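Local coordinates for (5-formylfuran-3-yl)methyl phosphate transaminase (PDB 2Z61), which catalyses the pyridoxal-phosphate-dependent transamination of a furancarboxaldehyde phosphate with alanine, giving pyruvate and the aminomethylfuran precursor of methanofuran, at residues R72-E77 and K265-E270; E77-K82 and I231-S236; D81-D86 and I191-V196. One frame throughout, in Å; residues are numbered along the deposited sequence.

Contact 1: residues R72-E77 and K265-E270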
ATOM      1  N   ARG A  72      -0.905 -16.041   9.472  1.00 23.30           N
ATOM      2  CA  ARG A  72       0.122 -15.756  10.458  1.00 27.49           C
ATOM      3  C   ARG A  72       0.563 -17.026  11.194  1.00 27.76           C
ATOM      4  O   ARG A  72       1.731 -17.170  11.551  1.00 29.54           O
ATOM      5  CB  ARG A  72      -0.375 -14.684  11.436  1.00 26.30           C
ATOM      6  CG  ARG A  72      -0.603 -13.333  10.762  1.00 24.54           C
ATOM      7  CD  ARG A  72      -0.991 -12.230  11.752  1.00 24.23           C
ATOM      8  NE  ARG A  72      -2.414 -12.248  12.087  1.00 25.81           N
ATOM      9  CZ  ARG A  72      -2.885 -12.335  13.327  1.00 28.61           C
ATOM     10  NH1 ARG A  72      -2.048 -12.419  14.350  1.00 24.21           N
ATOM     11  NH2 ARG A  72      -4.193 -12.318  13.548  1.00 29.18           N
ATOM     12  N   GLU A  73      -0.363 -17.956  11.404  1.00 28.53           N
ATOM     13  CA  GLU A  73      -0.004 -19.199  12.077  1.00 30.59           C
ATOM     14  C   GLU A  73       0.917 -20.030  11.195  1.00 31.23           C
ATOM     15  O   GLU A  73       1.923 -20.552  11.668  1.00 31.83           O
ATOM     16  CB  GLU A  73      -1.250 -20.004  12.442  1.00 31.31           C
ATOM     17  CG  GLU A  73      -2.109 -19.328  13.496  1.00 38.23           C
ATOM     18  CD  GLU A  73      -3.306 -20.168  13.893  1.00 41.75           C
ATOM     19  OE1 GLU A  73      -3.975 -20.715  12.990  1.00 47.59           O
ATOM     20  OE2 GLU A  73      -3.588 -20.266  15.106  1.00 42.37           O
ATOM     21  N   LYS A  74       0.585 -20.142   9.912  1.00 30.67           N
ATOM     22  CA  LYS A  74       1.418 -20.900   8.987  1.00 31.19           C
ATOM     23  C   LYS A  74       2.836 -20.320   8.894  1.00 31.59           C
ATOM     24  O   LYS A  74       3.816 -21.065   8.885  1.00 32.07           O
ATOM     25  CB  LYS A  74       0.779 -20.926   7.599  1.00 32.25           C
ATOM     26  CG  LYS A  74      -0.458 -21.807   7.500  1.00 39.03           C
ATOM     27  CD  LYS A  74      -0.112 -23.278   7.653  1.00 45.58           C
ATOM     28  CE  LYS A  74      -1.366 -24.127   7.822  1.00 50.50           C
ATOM     29  NZ  LYS A  74      -2.388 -23.861   6.765  1.00 55.17           N
ATOM     30  N   ILE A  75       2.950 -18.998   8.825  1.00 29.17           N
ATOM     31  CA  ILE A  75       4.266 -18.371   8.734  1.00 27.31           C
ATOM     32  C   ILE A  75       5.038 -18.646  10.021  1.00 29.27           C
ATOM     33  O   ILE A  75       6.238 -18.920   9.999  1.00 30.45           O
ATOM     34  CB  ILE A  75       4.150 -16.847   8.520  1.00 25.18           C
ATOM     35  CG1 ILE A  75       3.606 -16.570   7.112  1.00 25.95           C
ATOM     36  CG2 ILE A  75       5.518 -16.182   8.724  1.00 25.51           C
ATOM     37  CD1 ILE A  75       3.234 -15.114   6.855  1.00 21.99           C
ATOM     38  N   SER A  76       4.325 -18.561  11.138  1.00 31.95           N
ATOM     39  CA  SER A  76       4.882 -18.821  12.451  1.00 36.00           C
ATOM     40  C   SER A  76       5.442 -20.249  12.475  1.00 37.53           C
ATOM     41  O   SER A  76       6.583 -20.469  12.876  1.00 37.40           O
ATOM     42  CB  SER A  76       3.785 -18.657  13.506  1.00 37.44           C
ATOM     43  OG  SER A  76       4.219 -19.106  14.773  1.00 39.99           O
ATOM     44  N   GLU A  77       4.643 -21.214  12.027  1.00 38.95           N
ATOM     45  CA  GLU A  77       5.083 -22.604  12.001  1.00 41.01           C
ATOM     46  C   GLU A  77       6.280 -22.767  11.068  1.00 41.14           C
ATOM     47  O   GLU A  77       7.167 -23.583  11.322  1.00 43.14           O
ATOM     48  CB  GLU A  77       3.946 -23.524  11.542  1.00 43.76           C
ATOM     49  CG  GLU A  77       2.690 -23.426  12.395  1.00 52.47           C
ATOM     50  CD  GLU A  77       1.585 -24.372  11.942  1.00 58.42           C
ATOM     51  OE1 GLU A  77       1.319 -24.445  10.722  1.00 61.74           O
ATOM     52  OE2 GLU A  77       0.976 -25.038  12.809  1.00 59.61           O
ATOM     53  N   LYS A 265      -1.880 -21.705   0.552  1.00 30.03           N
ATOM     54  CA  LYS A 265      -1.434 -22.848  -0.236  1.00 31.55           C
ATOM     55  C   LYS A 265       0.063 -22.838  -0.577  1.00 32.36           C
ATOM     56  O   LYS A 265       0.578 -23.779  -1.175  1.00 29.28           O
ATOM     57  CB  LYS A 265      -2.265 -22.950  -1.519  1.00 33.41           C
ATOM     58  CG  LYS A 265      -3.705 -23.388  -1.272  1.00 32.68           C
ATOM     59  CD  LYS A 265      -3.739 -24.779  -0.646  1.00 38.00           C
ATOM     60  CE  LYS A 265      -5.138 -25.154  -0.183  1.00 42.46           C
ATOM     61  NZ  LYS A 265      -5.570 -24.358   0.998  1.00 48.02           N
ATOM     62  N   ALA A 266       0.763 -21.782  -0.182  1.00 32.41           N
ATOM     63  CA  ALA A 266       2.188 -21.696  -0.470  1.00 33.95           C
ATOM     64  C   ALA A 266       2.986 -22.700   0.359  1.00 33.68           C
ATOM     65  O   ALA A 266       4.108 -23.046   0.005  1.00 33.34           O
ATOM     66  CB  ALA A 266       2.693 -20.282  -0.199  1.00 33.36           C
ATOM     67  N   PHE A 267       2.399 -23.172   1.453  1.00 35.00           N
ATOM     68  CA  PHE A 267       3.078 -24.115   2.332  1.00 37.62           C
ATOM     69  C   PHE A 267       2.641 -25.554   2.100  1.00 39.80           C
ATOM     70  O   PHE A 267       2.789 -26.403   2.971  1.00 41.29           O
ATOM     71  CB  PHE A 267       2.829 -23.737   3.794  1.00 35.39           C
ATOM     72  CG  PHE A 267       3.077 -22.285   4.091  1.00 37.13           C
ATOM     73  CD1 PHE A 267       2.022 -21.379   4.130  1.00 35.17           C
ATOM     74  CD2 PHE A 267       4.373 -21.817   4.303  1.00 36.33           C
ATOM     75  CE1 PHE A 267       2.248 -20.026   4.376  1.00 34.43           C
ATOM     76  CE2 PHE A 267       4.610 -20.466   4.549  1.00 36.70           C
ATOM     77  CZ  PHE A 267       3.543 -19.567   4.585  1.00 35.12           C
ATOM     78  N   GLU A 268       2.105 -25.820   0.916  1.00 41.51           N
ATOM     79  CA  GLU A 268       1.644 -27.151   0.560  1.00 41.60           C
ATOM     80  C   GLU A 268       2.780 -27.926  -0.102  1.00 39.82           C
ATOM     81  O   GLU A 268       3.678 -27.333  -0.709  1.00 36.54           O
ATOM     82  CB  GLU A 268       0.466 -27.045  -0.408  1.00 47.68           C
ATOM     83  CG  GLU A 268      -0.696 -27.975  -0.100  1.00 54.65           C
ATOM     84  CD  GLU A 268      -1.399 -27.620   1.198  1.00 58.74           C
ATOM     85  OE1 GLU A 268      -2.413 -28.274   1.525  1.00 61.60           O
ATOM     86  OE2 GLU A 268      -0.937 -26.689   1.890  1.00 61.61           O
ATOM     87  N   LYS A 269       2.736 -29.251   0.022  1.00 37.94           N
ATOM     88  CA  LYS A 269       3.752 -30.114  -0.570  1.00 37.62           C
ATOM     89  C   LYS A 269       3.872 -29.837  -2.059  1.00 35.05           C
ATOM     90  O   LYS A 269       4.967 -29.633  -2.571  1.00 36.02           O
ATOM     91  CB  LYS A 269       3.386 -31.587  -0.377  1.00 43.55           C
ATOM     92  CG  LYS A 269       3.294 -32.044   1.069  1.00 51.28           C
ATOM     93  CD  LYS A 269       4.642 -32.020   1.768  1.00 55.99           C
ATOM     94  CE  LYS A 269       4.517 -32.567   3.186  1.00 60.67           C
ATOM     95  NZ  LYS A 269       5.811 -32.538   3.923  1.00 63.42           N
ATOM     96  N   GLU A 270       2.746 -29.840  -2.761  1.00 34.45           N
ATOM     97  CA  GLU A 270       2.775 -29.583  -4.192  1.00 36.50           C
ATOM     98  C   GLU A 270       3.463 -28.261  -4.534  1.00 36.25           C
ATOM     99  O   GLU A 270       4.259 -28.198  -5.471  1.00 35.50           O
ATOM    100  CB  GLU A 270       1.355 -29.586  -4.766  1.00 39.12           C
ATOM    101  CG  GLU A 270       1.289 -29.066  -6.201  1.00 43.70           C
ATOM    102  CD  GLU A 270       2.159 -29.865  -7.163  1.00 48.93           C
ATOM    103  OE1 GLU A 270       2.404 -29.381  -8.288  1.00 53.42           O
ATOM    104  OE2 GLU A 270       2.591 -30.980  -6.798  1.00 51.77           O
TER
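The F267 ring carries this contact, with K74 over one of its faces and I75 approaching at a slant. The backbone carbonyl carbon of K74 lies above that face. K74 CB lies above the CD1-CE1 edge of the ring, 3.7 Å from F267 CE1. I75 CG1 meets the far end of the ring, 3.9 Å from F267 CZ. In I75, CG1 lies anti to the carbonyl carbon (chi1 -70°), and this turns that branch to the phenyl ring. The rest of the K74 chain bends at chi2 and at chi4, so its amine leads away from F267. K74 NZ is 5.8 Å from E268 OE2, too far for a salt bridge, though the opposite charges may attract weakly. I75 also packs on I92 and I94 of strand 92-95, which places the contact beside the central sheet. E268 is the N-cap residue of helix 269-295, and T271 OG1 bonds to K265 O at the same turn. Helix 69-82 is thus packed against the turn that enters helix 269-295, within the fold of the pyridoxal-phosphate-dependent aminotransferases.

Contact 2: residues E77-K82 and I231-S236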
ATOM      1  N   GLU A  77       4.643 -21.214  12.027  1.00 38.95           N
ATOM      2  CA  GLU A  77       5.083 -22.604  12.001  1.00 41.01           C
ATOM      3  C   GLU A  77       6.280 -22.767  11.068  1.00 41.14           C
ATOM      4  O   GLU A  77       7.167 -23.583  11.322  1.00 43.14           O
ATOM      5  CB  GLU A  77       3.946 -23.524  11.542  1.00 43.76           C
ATOM      6  CG  GLU A  77       2.690 -23.426  12.395  1.00 52.47           C
ATOM      7  CD  GLU A  77       1.585 -24.372  11.942  1.00 58.42           C
ATOM      8  OE1 GLU A  77       1.319 -24.445  10.722  1.00 61.74           O
ATOM      9  OE2 GLU A  77       0.976 -25.038  12.809  1.00 59.61           O
ATOM     10  N   LEU A  78       6.303 -21.988   9.991  1.00 38.63           N
ATOM     11  CA  LEU A  78       7.398 -22.046   9.024  1.00 36.69           C
ATOM     12  C   LEU A  78       8.741 -21.723   9.683  1.00 36.48           C
ATOM     13  O   LEU A  78       9.737 -22.418   9.459  1.00 34.45           O
ATOM     14  CB  LEU A  78       7.126 -21.060   7.879  1.00 36.79           C
ATOM     15  CG  LEU A  78       8.129 -20.843   6.733  1.00 38.62           C
ATOM     16  CD1 LEU A  78       9.349 -20.107   7.229  1.00 36.54           C
ATOM     17  CD2 LEU A  78       8.513 -22.178   6.118  1.00 38.38           C
ATOM     18  N   TYR A  79       8.762 -20.666  10.491  1.00 34.81           N
ATOM     19  CA  TYR A  79       9.983 -20.247  11.166  1.00 38.11           C
ATOM     20  C   TYR A  79      10.437 -21.207  12.254  1.00 41.94           C
ATOM     21  O   TYR A  79      11.631 -21.334  12.512  1.00 40.83           O
ATOM     22  CB  TYR A  79       9.825 -18.836  11.738  1.00 34.97           C
ATOM     23  CG  TYR A  79      10.041 -17.764  10.691  1.00 35.64           C
ATOM     24  CD1 TYR A  79       9.116 -17.573   9.659  1.00 34.57           C
ATOM     25  CD2 TYR A  79      11.202 -16.998  10.683  1.00 28.84           C
ATOM     26  CE1 TYR A  79       9.350 -16.652   8.639  1.00 32.61           C
ATOM     27  CE2 TYR A  79      11.448 -16.071   9.668  1.00 31.98           C
ATOM     28  CZ  TYR A  79      10.517 -15.905   8.649  1.00 30.85           C
ATOM     29  OH  TYR A  79      10.750 -15.003   7.645  1.00 31.35           O
ATOM     30  N   LYS A  80       9.486 -21.883  12.887  1.00 47.10           N
ATOM     31  CA  LYS A  80       9.826 -22.840  13.928  1.00 52.95           C
ATOM     32  C   LYS A  80      10.403 -24.109  13.299  1.00 54.17           C
ATOM     33  O   LYS A  80      11.103 -24.868  13.962  1.00 55.48           O
ATOM     34  CB  LYS A  80       8.591 -23.184  14.770  1.00 55.41           C
ATOM     35  CG  LYS A  80       7.949 -21.980  15.461  1.00 59.85           C
ATOM     36  CD  LYS A  80       7.001 -22.401  16.588  1.00 63.57           C
ATOM     37  CE  LYS A  80       5.907 -23.358  16.115  1.00 65.01           C
ATOM     38  NZ  LYS A  80       4.911 -22.705  15.217  1.00 65.10           N
ATOM     39  N   ASP A  81      10.120 -24.327  12.018  1.00 56.17           N
ATOM     40  CA  ASP A  81      10.620 -25.510  11.326  1.00 58.70           C
ATOM     41  C   ASP A  81      11.918 -25.255  10.568  1.00 60.44           C
ATOM     42  O   ASP A  81      12.864 -26.032  10.676  1.00 62.27           O
ATOM     43  CB  ASP A  81       9.574 -26.051  10.348  1.00 60.21           C
ATOM     44  CG  ASP A  81       8.254 -26.380  11.022  1.00 62.75           C
ATOM     45  OD1 ASP A  81       8.274 -26.971  12.121  1.00 65.00           O
ATOM     46  OD2 ASP A  81       7.193 -26.055  10.447  1.00 64.30           O
ATOM     47  N   LYS A  82      11.969 -24.175   9.794  1.00 60.96           N
ATOM     48  CA  LYS A  82      13.172 -23.868   9.026  1.00 60.96           C
ATOM     49  C   LYS A  82      14.293 -23.425   9.961  1.00 60.56           C
ATOM     50  O   LYS A  82      15.471 -23.683   9.707  1.00 59.69           O
ATOM     51  CB  LYS A  82      12.879 -22.780   7.987  1.00 61.53           C
ATOM     52  CG  LYS A  82      14.021 -22.546   7.011  1.00 66.27           C
ATOM     53  CD  LYS A  82      13.689 -21.471   5.989  1.00 69.73           C
ATOM     54  CE  LYS A  82      14.836 -21.277   5.001  1.00 71.24           C
ATOM     55  NZ  LYS A  82      14.566 -20.183   4.021  1.00 74.05           N
ATOM     56  N   ILE A 231       1.690  -8.867  -1.439  1.00 19.80           N
ATOM     57  CA  ILE A 231       1.544  -9.390  -0.096  1.00 19.08           C
ATOM     58  C   ILE A 231       2.881  -9.825   0.502  1.00 19.26           C
ATOM     59  O   ILE A 231       3.587 -10.667  -0.049  1.00 18.97           O
ATOM     60  CB  ILE A 231       0.520 -10.556  -0.072  1.00 20.41           C
ATOM     61  CG1 ILE A 231       0.554 -11.243   1.298  1.00 18.64           C
ATOM     62  CG2 ILE A 231       0.792 -11.541  -1.231  1.00 19.16           C
ATOM     63  CD1 ILE A 231      -0.539 -12.291   1.478  1.00 21.48           C
ATOM     64  N   GLY A 232       3.231  -9.194   1.619  1.00 19.33           N
ATOM     65  CA  GLY A 232       4.465  -9.503   2.324  1.00 19.62           C
ATOM     66  C   GLY A 232       4.147  -9.526   3.811  1.00 20.76           C
ATOM     67  O   GLY A 232       2.974  -9.565   4.189  1.00 18.99           O
ATOM     68  N   TYR A 233       5.165  -9.505   4.661  1.00 20.66           N
ATOM     69  CA  TYR A 233       4.916  -9.504   6.086  1.00 20.29           C
ATOM     70  C   TYR A 233       6.104  -8.987   6.888  1.00 20.17           C
ATOM     71  O   TYR A 233       7.236  -8.984   6.420  1.00 18.14           O
ATOM     72  CB  TYR A 233       4.515 -10.911   6.543  1.00 20.95           C
ATOM     73  CG  TYR A 233       5.573 -11.972   6.328  1.00 22.51           C
ATOM     74  CD1 TYR A 233       6.713 -12.016   7.127  1.00 25.22           C
ATOM     75  CD2 TYR A 233       5.425 -12.947   5.331  1.00 22.11           C
ATOM     76  CE1 TYR A 233       7.683 -13.003   6.952  1.00 24.69           C
ATOM     77  CE2 TYR A 233       6.394 -13.943   5.147  1.00 27.60           C
ATOM     78  CZ  TYR A 233       7.519 -13.964   5.968  1.00 26.73           C
ATOM     79  OH  TYR A 233       8.466 -14.950   5.837  1.00 25.76           O
ATOM     80  N   VAL A 234       5.825  -8.530   8.099  1.00 21.00           N
ATOM     81  CA  VAL A 234       6.872  -8.013   8.962  1.00 27.39           C
ATOM     82  C   VAL A 234       6.808  -8.744  10.299  1.00 28.75           C
ATOM     83  O   VAL A 234       5.725  -9.033  10.804  1.00 30.92           O
ATOM     84  CB  VAL A 234       6.703  -6.495   9.185  1.00 27.38           C
ATOM     85  CG1 VAL A 234       7.836  -5.958  10.038  1.00 26.80           C
ATOM     86  CG2 VAL A 234       6.683  -5.783   7.840  1.00 30.05           C
ATOM     87  N   ILE A 235       7.971  -9.056  10.857  1.00 27.38           N
ATOM     88  CA  ILE A 235       8.030  -9.742  12.143  1.00 27.88           C
ATOM     89  C   ILE A 235       8.932  -8.964  13.096  1.00 27.17           C
ATOM     90  O   ILE A 235      10.013  -8.519  12.708  1.00 27.08           O
ATOM     91  CB  ILE A 235       8.585 -11.169  11.992  1.00 27.18           C
ATOM     92  CG1 ILE A 235       7.709 -11.970  11.023  1.00 29.62           C
ATOM     93  CG2 ILE A 235       8.615 -11.854  13.357  1.00 31.17           C
ATOM     94  CD1 ILE A 235       8.270 -13.334  10.656  1.00 26.93           C
ATOM     95  N   SER A 236       8.482  -8.796  14.336  1.00 26.48           N
ATOM     96  CA  SER A 236       9.258  -8.079  15.342  1.00 25.88           C
ATOM     97  C   SER A 236       8.621  -8.267  16.724  1.00 27.69           C
ATOM     98  O   SER A 236       7.725  -9.091  16.882  1.00 26.27           O
ATOM     99  CB  SER A 236       9.328  -6.592  14.984  1.00 25.90           C
ATOM    100  OG  SER A 236      10.132  -5.878  15.906  1.00 28.82           O
TER
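Y79 and Y233 reach each other through different first torsions. In Y79, CG is anti to the carbonyl carbon (chi1 -81°), which sends the phenol off the helix toward the strand. In Y233, CG sits between the backbone N and the carbonyl carbon (chi1 62°), and the ring points back at the helix. The two side chains reach toward each other and join at their hydroxyls. Y79 OH and Y233 OH are hydrogen-bonded at 2.9 Å, and either may be the donor. Each hydroxyl lies at the edge of the other ring, near its plane. Y233 OH also touches Y79 CE1 at 3.4 Å.

Strand 232-235 lies between strands 92-95 and 214-219 and runs antiparallel to both. It is the one reversed strand of the seven-stranded sheet typical of fold-type I pyridoxal phosphate enzymes. Helix 69-82 packs on a face of that sheet, and Y79 also touches L216 and N218 of strand 214-219.

I235 supplies a CH-pi contact. Its CD1 is 4.2 Å from the centroid of the Y79 ring, over one face and displaced from the centre of the ring. A phenylalanine in place of Y79 would probably leave the buried Y233 hydroxyl without this hydrogen-bond mate. Both tyrosines are buried, and Y233 packs further on I94.

Contact 3: residues D81-D86 and I191-V196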
ATOM      1  N   ASP A  81      10.120 -24.327  12.018  1.00 56.17           N
ATOM      2  CA  ASP A  81      10.620 -25.510  11.326  1.00 58.70           C
ATOM      3  C   ASP A  81      11.918 -25.255  10.568  1.00 60.44           C
ATOM      4  O   ASP A  81      12.864 -26.032  10.676  1.00 62.27           O
ATOM      5  CB  ASP A  81       9.574 -26.051  10.348  1.00 60.21           C
ATOM      6  CG  ASP A  81       8.254 -26.380  11.022  1.00 62.75           C
ATOM      7  OD1 ASP A  81       8.274 -26.971  12.121  1.00 65.00           O
ATOM      8  OD2 ASP A  81       7.193 -26.055  10.447  1.00 64.30           O
ATOM      9  N   LYS A  82      11.969 -24.175   9.794  1.00 60.96           N
ATOM     10  CA  LYS A  82      13.172 -23.868   9.026  1.00 60.96           C
ATOM     11  C   LYS A  82      14.293 -23.425   9.961  1.00 60.56           C
ATOM     12  O   LYS A  82      15.471 -23.683   9.707  1.00 59.69           O
ATOM     13  CB  LYS A  82      12.879 -22.780   7.987  1.00 61.53           C
ATOM     14  CG  LYS A  82      14.021 -22.546   7.011  1.00 66.27           C
ATOM     15  CD  LYS A  82      13.689 -21.471   5.989  1.00 69.73           C
ATOM     16  CE  LYS A  82      14.836 -21.277   5.001  1.00 71.24           C
ATOM     17  NZ  LYS A  82      14.566 -20.183   4.021  1.00 74.05           N
ATOM     18  N   TYR A  83      13.917 -22.756  11.045  1.00 60.00           N
ATOM     19  CA  TYR A  83      14.873 -22.297  12.044  1.00 60.90           C
ATOM     20  C   TYR A  83      14.309 -22.749  13.384  1.00 64.28           C
ATOM     21  O   TYR A  83      13.118 -23.040  13.489  1.00 67.49           O
ATOM     22  CB  TYR A  83      15.001 -20.770  12.020  1.00 55.79           C
ATOM     23  CG  TYR A  83      15.157 -20.184  10.634  1.00 51.31           C
ATOM     24  CD1 TYR A  83      14.041 -19.873   9.859  1.00 49.79           C
ATOM     25  CD2 TYR A  83      16.420 -19.959  10.089  1.00 49.53           C
ATOM     26  CE1 TYR A  83      14.175 -19.354   8.577  1.00 46.26           C
ATOM     27  CE2 TYR A  83      16.567 -19.439   8.807  1.00 46.72           C
ATOM     28  CZ  TYR A  83      15.440 -19.138   8.058  1.00 46.38           C
ATOM     29  OH  TYR A  83      15.573 -18.619   6.792  1.00 45.84           O
ATOM     30  N   LYS A  84      15.143 -22.825  14.410  1.00 66.99           N
ATOM     31  CA  LYS A  84      14.643 -23.256  15.707  1.00 69.40           C
ATOM     32  C   LYS A  84      14.100 -22.078  16.496  1.00 68.34           C
ATOM     33  O   LYS A  84      14.165 -22.059  17.723  1.00 69.34           O
ATOM     34  CB  LYS A  84      15.745 -23.963  16.500  1.00 72.10           C
ATOM     35  CG  LYS A  84      16.016 -25.388  16.029  1.00 76.09           C
ATOM     36  CD  LYS A  84      17.000 -26.103  16.948  1.00 78.11           C
ATOM     37  CE  LYS A  84      17.225 -27.541  16.502  1.00 79.25           C
ATOM     38  NZ  LYS A  84      18.254 -28.237  17.326  1.00 80.35           N
ATOM     39  N   ALA A  85      13.551 -21.101  15.786  1.00 67.65           N
ATOM     40  CA  ALA A  85      13.000 -19.914  16.425  1.00 67.00           C
ATOM     41  C   ALA A  85      11.482 -19.986  16.524  1.00 66.08           C
ATOM     42  O   ALA A  85      10.795 -20.197  15.524  1.00 67.87           O
ATOM     43  CB  ALA A  85      13.411 -18.672  15.649  1.00 66.70           C
ATOM     44  N   ASP A  86      10.960 -19.815  17.734  1.00 63.74           N
ATOM     45  CA  ASP A  86       9.521 -19.850  17.939  1.00 61.96           C
ATOM     46  C   ASP A  86       8.983 -18.424  17.967  1.00 58.57           C
ATOM     47  O   ASP A  86       9.459 -17.577  18.727  1.00 57.72           O
ATOM     48  CB  ASP A  86       9.180 -20.572  19.245  1.00 66.61           C
ATOM     49  CG  ASP A  86       9.847 -19.944  20.448  1.00 70.35           C
ATOM     50  OD1 ASP A  86      11.097 -19.924  20.497  1.00 72.69           O
ATOM     51  OD2 ASP A  86       9.121 -19.468  21.345  1.00 72.13           O
ATOM     52  N   ILE A 191      13.615 -10.677   1.641  1.00 18.91           N
ATOM     53  CA  ILE A 191      12.708 -10.978   0.539  1.00 20.00           C
ATOM     54  C   ILE A 191      13.215 -12.010  -0.484  1.00 17.03           C
ATOM     55  O   ILE A 191      12.415 -12.677  -1.137  1.00 20.18           O
ATOM     56  CB  ILE A 191      12.272  -9.660  -0.194  1.00 25.99           C
ATOM     57  CG1 ILE A 191      10.964  -9.899  -0.948  1.00 27.48           C
ATOM     58  CG2 ILE A 191      13.374  -9.170  -1.147  1.00 23.44           C
ATOM     59  CD1 ILE A 191       9.842 -10.431  -0.075  1.00 28.63           C
ATOM     60  N   TYR A 192      14.528 -12.153  -0.615  1.00 14.97           N
ATOM     61  CA  TYR A 192      15.102 -13.128  -1.549  1.00 19.60           C
ATOM     62  C   TYR A 192      15.563 -14.412  -0.859  1.00 20.78           C
ATOM     63  O   TYR A 192      16.134 -15.303  -1.493  1.00 21.75           O
ATOM     64  CB  TYR A 192      16.293 -12.532  -2.306  1.00 17.84           C
ATOM     65  CG  TYR A 192      15.922 -11.388  -3.215  1.00 21.63           C
ATOM     66  CD1 TYR A 192      16.165 -10.066  -2.845  1.00 21.09           C
ATOM     67  CD2 TYR A 192      15.311 -11.629  -4.446  1.00 20.87           C
ATOM     68  CE1 TYR A 192      15.807  -9.001  -3.685  1.00 21.99           C
ATOM     69  CE2 TYR A 192      14.947 -10.579  -5.289  1.00 23.76           C
ATOM     70  CZ  TYR A 192      15.194  -9.268  -4.901  1.00 21.29           C
ATOM     71  OH  TYR A 192      14.806  -8.242  -5.723  1.00 23.80           O
ATOM     72  N   ASN A 193      15.332 -14.499   0.443  1.00 22.55           N
ATOM     73  CA  ASN A 193      15.733 -15.675   1.198  1.00 27.36           C
ATOM     74  C   ASN A 193      15.029 -16.874   0.566  1.00 24.44           C
ATOM     75  O   ASN A 193      13.879 -16.776   0.144  1.00 25.52           O
ATOM     76  CB  ASN A 193      15.318 -15.509   2.660  1.00 32.54           C
ATOM     77  CG  ASN A 193      16.278 -16.165   3.614  1.00 37.90           C
ATOM     78  OD1 ASN A 193      15.923 -16.485   4.749  1.00 45.18           O
ATOM     79  ND2 ASN A 193      17.504 -16.384   3.157  1.00 39.87           N
ATOM     80  N   GLY A 194      15.718 -18.006   0.491  1.00 22.94           N
ATOM     81  CA  GLY A 194      15.122 -19.175  -0.132  1.00 23.02           C
ATOM     82  C   GLY A 194      15.733 -19.317  -1.514  1.00 25.76           C
ATOM     83  O   GLY A 194      15.882 -20.420  -2.039  1.00 27.35           O
ATOM     84  N   LEU A 195      16.078 -18.182  -2.115  1.00 23.63           N
ATOM     85  CA  LEU A 195      16.718 -18.187  -3.423  1.00 28.12           C
ATOM     86  C   LEU A 195      18.221 -18.181  -3.174  1.00 28.00           C
ATOM     87  O   LEU A 195      18.908 -17.196  -3.440  1.00 28.85           O
ATOM     88  CB  LEU A 195      16.299 -16.951  -4.223  1.00 26.13           C
ATOM     89  CG  LEU A 195      14.824 -16.954  -4.636  1.00 29.72           C
ATOM     90  CD1 LEU A 195      14.494 -15.701  -5.423  1.00 26.42           C
ATOM     91  CD2 LEU A 195      14.543 -18.202  -5.459  1.00 32.00           C
ATOM     92  N   VAL A 196      18.714 -19.286  -2.625  1.00 31.89           N
ATOM     93  CA  VAL A 196      20.134 -19.450  -2.314  1.00 32.85           C
ATOM     94  C   VAL A 196      20.574 -20.778  -2.915  1.00 32.64           C
ATOM     95  O   VAL A 196      19.964 -21.810  -2.655  1.00 32.25           O
ATOM     96  CB  VAL A 196      20.362 -19.423  -0.787  1.00 32.79           C
ATOM     97  CG1 VAL A 196      21.808 -19.753  -0.457  1.00 31.09           C
ATOM     98  CG2 VAL A 196      20.013 -18.042  -0.256  1.00 30.61           C
TER
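A type II beta turn from Y192 to L195, on the loop after strand 185-189, faces the end of helix 69-82 through N193, which meets Y83. This loop borders the cofactor site. Y192 OH is hydrogen-bonded to O3 of the pyridoxal phosphate carried by the modified lysine at position 222, and also to Y308 OH. Y83 OH lies 3.0 Å from N193 OD1, which is at the edge of the Y83 ring. The amide is turned nearly parallel to the ring, 17° between the planes.

Y83 is the first residue past the helix, and its contact with N193 joins the end of helix 69-82, in the large domain, to the loop beside the cofactor. K82 CG is anti to the backbone N (chi1 -172°) and the chain is extended, which carries the amine along the phenol to its hydroxyl. K82 NZ gives a weak hydrogen bond to Y83 OH at 3.3 Å and stands 4.0 Å from N193 OD1. The K82 chain is poorly ordered, so the position of NZ is less certain. K82 CG lies over one face of the Y83 ring, near the rim. G194 has positive phi, and a CB there would press on the N193 carbonyl oxygen.

From the N terminus, helix 69-82 and the residue just after it supply the first partner of all three contacts. Contact 3 leaves from the C-terminal end of the helix and closes the first loop, at 191-196 after strand 185-189. Contact 2 closes next, at strand 232-235. It shares D81 and K82 with contact 3. Contact 1 closes last, at 265-270 before helix 269-295. Its loop encloses those of contacts 2 and 3. Contacts 1 and 2 share E77 and also touch directly, I75 CD1 packing 3.4 Å from Y233 CD2. One helix is therefore tied in turn to the cofactor-side loop, the antiparallel strand of the central sheet and the turn that leads into helix 269-295.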